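Local coordinates for major capsid protein (Faustovirus, PDB 5J7O) that forms the capsid shell of a large double-stranded DNA virus, probably as trimers of double jelly-roll subunits, at residues 81-85 against 387-392; 89-94 against 392-396. All blocks are in the same frame, centred on the assembly; numbering follows the deposited sequence.

Interaction 1: 81-85 against 387-392; sequences GNPTY and QAVQNI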
# COMPACT_ATOMS: atom_id res chain seq x y z
N GLY B 81 -30.44 -29.64 0.23
CA GLY B 81 -30.30 -30.07 -1.15
C GLY B 81 -29.43 -29.14 -1.99
O GLY B 81 -28.55 -28.43 -1.49
N ASN B 82 -29.69 -29.15 -3.29
CA ASN B 82 -28.87 -28.39 -4.23
C ASN B 82 -29.03 -26.89 -3.98
O ASN B 82 -30.15 -26.38 -3.96
CB ASN B 82 -29.26 -28.73 -5.67
CG ASN B 82 -28.42 -27.98 -6.69
OD1 ASN B 82 -27.21 -28.16 -6.77
ND2 ASN B 82 -29.07 -27.14 -7.49
N PRO B 83 -27.93 -26.16 -3.79
CA PRO B 83 -28.03 -24.73 -3.51
C PRO B 83 -28.29 -23.91 -4.77
O PRO B 83 -27.86 -24.26 -5.87
CB PRO B 83 -26.66 -24.40 -2.92
CG PRO B 83 -25.75 -25.37 -3.60
CD PRO B 83 -26.54 -26.64 -3.77
N THR B 84 -29.02 -22.81 -4.58
CA THR B 84 -29.31 -21.88 -5.66
C THR B 84 -29.22 -20.45 -5.13
O THR B 84 -29.21 -20.22 -3.91
CB THR B 84 -30.71 -22.10 -6.26
OG1 THR B 84 -31.71 -21.89 -5.25
CG2 THR B 84 -30.85 -23.51 -6.83
N TYR B 85 -29.16 -19.50 -6.06
CA TYR B 85 -29.35 -18.10 -5.70
C TYR B 85 -30.74 -17.90 -5.10
O TYR B 85 -31.67 -18.66 -5.36
CB TYR B 85 -29.21 -17.20 -6.93
CG TYR B 85 -27.79 -16.96 -7.43
CD1 TYR B 85 -26.97 -16.02 -6.82
CD2 TYR B 85 -27.31 -17.65 -8.54
CE1 TYR B 85 -25.69 -15.79 -7.29
CE2 TYR B 85 -26.03 -17.42 -9.01
CZ TYR B 85 -25.22 -16.49 -8.38
OH TYR B 85 -23.95 -16.27 -8.85
N GLN B 387 -27.09 -19.85 -14.16
CA GLN B 387 -25.79 -20.06 -13.56
C GLN B 387 -25.94 -20.77 -12.22
O GLN B 387 -26.63 -20.27 -11.32
CB GLN B 387 -25.05 -18.74 -13.37
CG GLN B 387 -23.63 -18.90 -12.87
CD GLN B 387 -23.13 -17.68 -12.12
OE1 GLN B 387 -23.91 -16.83 -11.70
NE2 GLN B 387 -21.81 -17.59 -11.95
N ALA B 388 -25.30 -21.93 -12.08
CA ALA B 388 -25.51 -22.79 -10.93
C ALA B 388 -24.52 -22.47 -9.82
O ALA B 388 -23.38 -22.06 -10.06
CB ALA B 388 -25.37 -24.26 -11.33
N VAL B 389 -24.98 -22.66 -8.58
CA VAL B 389 -24.10 -22.73 -7.42
C VAL B 389 -23.60 -24.17 -7.36
O VAL B 389 -24.31 -25.07 -6.92
CB VAL B 389 -24.80 -22.32 -6.13
CG1 VAL B 389 -23.90 -22.55 -4.93
CG2 VAL B 389 -25.23 -20.86 -6.20
N GLN B 390 -22.37 -24.39 -7.83
CA GLN B 390 -21.89 -25.75 -8.03
C GLN B 390 -21.54 -26.46 -6.73
O GLN B 390 -21.56 -27.70 -6.70
CB GLN B 390 -20.67 -25.73 -8.97
CG GLN B 390 -20.98 -25.16 -10.34
CD GLN B 390 -19.81 -25.23 -11.29
OE1 GLN B 390 -18.74 -24.68 -11.02
NE2 GLN B 390 -19.99 -25.93 -12.40
N ASN B 391 -21.22 -25.73 -5.67
CA ASN B 391 -20.88 -26.35 -4.40
C ASN B 391 -20.94 -25.31 -3.30
O ASN B 391 -20.54 -24.16 -3.49
CB ASN B 391 -19.48 -26.98 -4.45
CG ASN B 391 -19.08 -27.62 -3.14
OD1 ASN B 391 -19.64 -28.64 -2.74
ND2 ASN B 391 -18.11 -27.03 -2.46
N ILE B 392 -21.46 -25.72 -2.14
CA ILE B 392 -21.38 -24.91 -0.94
C ILE B 392 -21.24 -25.83 0.27
O ILE B 392 -22.05 -26.74 0.48
CB ILE B 392 -22.57 -23.94 -0.81
CG1 ILE B 392 -22.35 -22.96 0.34
CG2 ILE B 392 -23.89 -24.68 -0.65
CD1 ILE B 392 -23.31 -21.79 0.34
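Pro83 and Val389 meet at the centre of this contact, where the loop joining strands 69-76 and 88-92 passes over the start of strand 389-401. No backbone hydrogen bond joins the two pieces of chain; side chains make most of the contact, packing partly on backbone atoms.

The apolar part is built round the proline ring. Its CG rests 3.6 Å from Val389 CG1 and equally 3.6 Å from Ile392 CG2, so the outer corner of the ring is shared by two residues of the strand. The proline and the isoleucine branch point past one another, and Pro83 CB also touches the same CG2 methyl. Val389 divides its two methyls along the loop: CG1, anti to the backbone N (chi1 174°), goes to the proline, while CG2 turns to the peptide between Thr84 and Tyr85 and lies over one face of the Tyr85 ring, loosely, at 4.5 Å from CD2. Val389 CB itself packs on the backbone, 3.6 Å from Pro83 O.

The polar part is a single hydrogen bond. Tyr85 OH donates to Gln387 OE1 over 2.9 Å, and the straight outer part of the glutamine carries OE1 to it. The C=O...O angle is 119°, but the hydroxyl stands above the carbonyl plane, 49° out of it. Gln387 O lies at the edge of the Tyr85 ring and in its plane, 3.7 Å from Tyr85 CE2.

Gln387 is fully engaged beyond this pair: its NE2 donates to Ala110 O and to Tyr177 OH, and OE1 also accepts from Gln329 NE2. With the amide fixed in this way at a buried position, its oxygen offers Tyr85 a firmly placed acceptor, and a partly exposed tyrosine is tied by its hydroxyl to the interior while Pro83 fills the apolar side.

Interaction 2: 89-94 against 392-396; sequences IQFSIP and IELYI
Phe91 lies flat against Leu394 in the interior of a jelly-roll domain, where strands 88-92 and 389-401 belong to two different sheets packed face to face. The strand axes come within 8.2 Å and their directions differ by 36°, with no hydrogen bond between the segments; each strand pairs within its own sheet, Phe91 with Ile322 and Leu394 with Thr76, for example.

The phenylalanine ring is the central piece. Leu394 CB sits over one face, 3.7 Å from the Phe91 ring centroid and 16° off the normal, a CH-pi contact displaced toward the rim at CD2. The leucine CG is anti to its own backbone nitrogen (chi1 171°), and Leu394 CD2 lies at the CB end of the aromatic side chain, 3.8 Å from Phe91 CB. Beyond CB the ring extends over the backbone of the facing strand: Phe91 CE2 is 3.4 Å from Leu394 N, and the carbonyl O of Ile392 lies at the ring edge, in its plane. Glu393 leaves the strand pointing away from 89-94, and its OE2 forms a salt bridge with Lys75 NZ.

On one flank of the ring, Ile89 and Ile392 meet end on, their CD1 methyls 3.7 Å apart. Ile392 also borders the phenylalanine, with CG1 near CZ. On the other flank, past the end of strand 88-92, the side chain of Ile93 lies nearly perpendicular to that of Ile396, and the Pro94 ring comes in at a slant beside it. Met103 also packs on Ile93, so strand 99-109 contributes to the same apolar layer.

Ile93 and Pro94 share one methyl: Ile396 CD1 is 3.8 Å from Ile93 CG2 and 3.6 Å from Pro94 CD.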
# COMPACT_ATOMS: atom_id res chain seq x y z
N ILE B 89 -30.01 -21.59 2.81
CA ILE B 89 -29.15 -22.76 2.93
C ILE B 89 -28.87 -22.98 4.41
O ILE B 89 -28.52 -22.03 5.13
CB ILE B 89 -27.85 -22.57 2.14
CG1 ILE B 89 -28.15 -22.35 0.66
CG2 ILE B 89 -26.92 -23.76 2.33
CD1 ILE B 89 -26.93 -22.05 -0.17
N GLN B 90 -29.02 -24.22 4.88
CA GLN B 90 -28.85 -24.53 6.29
C GLN B 90 -27.90 -25.70 6.46
O GLN B 90 -28.09 -26.75 5.84
CB GLN B 90 -30.19 -24.85 6.96
CG GLN B 90 -30.09 -24.98 8.47
CD GLN B 90 -31.34 -25.56 9.09
OE1 GLN B 90 -31.72 -26.69 8.82
NE2 GLN B 90 -31.99 -24.77 9.95
N PHE B 91 -26.90 -25.52 7.32
CA PHE B 91 -25.98 -26.57 7.70
C PHE B 91 -26.25 -26.99 9.14
O PHE B 91 -26.54 -26.15 10.00
CB PHE B 91 -24.52 -26.11 7.60
CG PHE B 91 -24.12 -25.61 6.25
CD1 PHE B 91 -24.32 -24.28 5.91
CD2 PHE B 91 -23.53 -26.45 5.32
CE1 PHE B 91 -23.95 -23.80 4.66
CE2 PHE B 91 -23.16 -25.98 4.08
CZ PHE B 91 -23.37 -24.66 3.75
N SER B 92 -26.16 -28.29 9.40
CA SER B 92 -26.03 -28.76 10.77
C SER B 92 -24.57 -28.70 11.18
O SER B 92 -23.66 -28.87 10.36
CB SER B 92 -26.56 -30.19 10.91
OG SER B 92 -27.97 -30.24 10.79
N ILE B 93 -24.34 -28.42 12.46
CA ILE B 93 -22.99 -28.45 13.00
C ILE B 93 -22.75 -29.86 13.53
O ILE B 93 -23.25 -30.22 14.60
CB ILE B 93 -22.80 -27.39 14.10
CG1 ILE B 93 -23.15 -26.00 13.56
CG2 ILE B 93 -21.36 -27.40 14.61
CD1 ILE B 93 -23.07 -24.90 14.59
N PRO B 94 -21.99 -30.68 12.80
CA PRO B 94 -21.87 -32.09 13.18
C PRO B 94 -21.17 -32.26 14.52
O PRO B 94 -20.44 -31.38 15.00
CB PRO B 94 -21.03 -32.70 12.05
CG PRO B 94 -21.10 -31.71 10.93
CD PRO B 94 -21.22 -30.37 11.59
N ILE B 392 -21.46 -25.72 -2.14
CA ILE B 392 -21.38 -24.91 -0.94
C ILE B 392 -21.24 -25.83 0.27
O ILE B 392 -22.05 -26.74 0.48
CB ILE B 392 -22.57 -23.94 -0.81
CG1 ILE B 392 -22.35 -22.96 0.34
CG2 ILE B 392 -23.89 -24.68 -0.65
CD1 ILE B 392 -23.31 -21.79 0.34
N GLU B 393 -20.19 -25.62 1.06
CA GLU B 393 -19.88 -26.46 2.20
C GLU B 393 -19.40 -25.60 3.35
O GLU B 393 -18.68 -24.62 3.14
CB GLU B 393 -18.81 -27.51 1.85
CG GLU B 393 -19.31 -28.70 1.05
CD GLU B 393 -18.20 -29.65 0.65
OE1 GLU B 393 -17.25 -29.20 -0.03
OE2 GLU B 393 -18.27 -30.84 1.02
N LEU B 394 -19.79 -25.97 4.57
CA LEU B 394 -19.38 -25.27 5.77
C LEU B 394 -18.18 -25.98 6.39
O LEU B 394 -18.26 -27.18 6.70
CB LEU B 394 -20.53 -25.19 6.78
CG LEU B 394 -20.13 -24.66 8.17
CD1 LEU B 394 -19.59 -23.24 8.08
CD2 LEU B 394 -21.31 -24.73 9.13
N TYR B 395 -17.09 -25.25 6.58
CA TYR B 395 -15.89 -25.77 7.22
C TYR B 395 -15.89 -25.34 8.68
O TYR B 395 -16.03 -24.15 8.98
CB TYR B 395 -14.63 -25.26 6.52
CG TYR B 395 -14.37 -25.87 5.16
CD1 TYR B 395 -15.31 -25.78 4.14
CD2 TYR B 395 -13.18 -26.53 4.89
CE1 TYR B 395 -15.07 -26.33 2.90
CE2 TYR B 395 -12.93 -27.08 3.65
CZ TYR B 395 -13.88 -26.98 2.65
OH TYR B 395 -13.65 -27.53 1.42
N ILE B 396 -15.74 -26.30 9.58
CA ILE B 396 -15.80 -26.06 11.02
C ILE B 396 -14.53 -26.59 11.66
O ILE B 396 -14.18 -27.76 11.49
CB ILE B 396 -17.04 -26.72 11.66
CG1 ILE B 396 -18.31 -26.34 10.90
CG2 ILE B 396 -17.15 -26.32 13.13
CD1 ILE B 396 -19.51 -27.16 11.30

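Overall arrangement
Interactions 1 and 2 follow one another along strand 389-401, their centres about 14 Å apart, and Ile392 belongs to both. In that isoleucine, CG2 meets Pro83 of the loop while CG1 and CD1 reach strand 88-92. The two contacts also touch directly, with Pro83 CB 3.6 Å from Ile89 CD1, so the apolar packing runs unbroken from the loop into the packed layer between the sheets. Interaction 2 is the buried one; interaction 1 is only partly buried, with exposure mainly on the loop side, and there the only hydrogen bond across either contact appears. Both join parts of the chain some 300 residues apart in sequence.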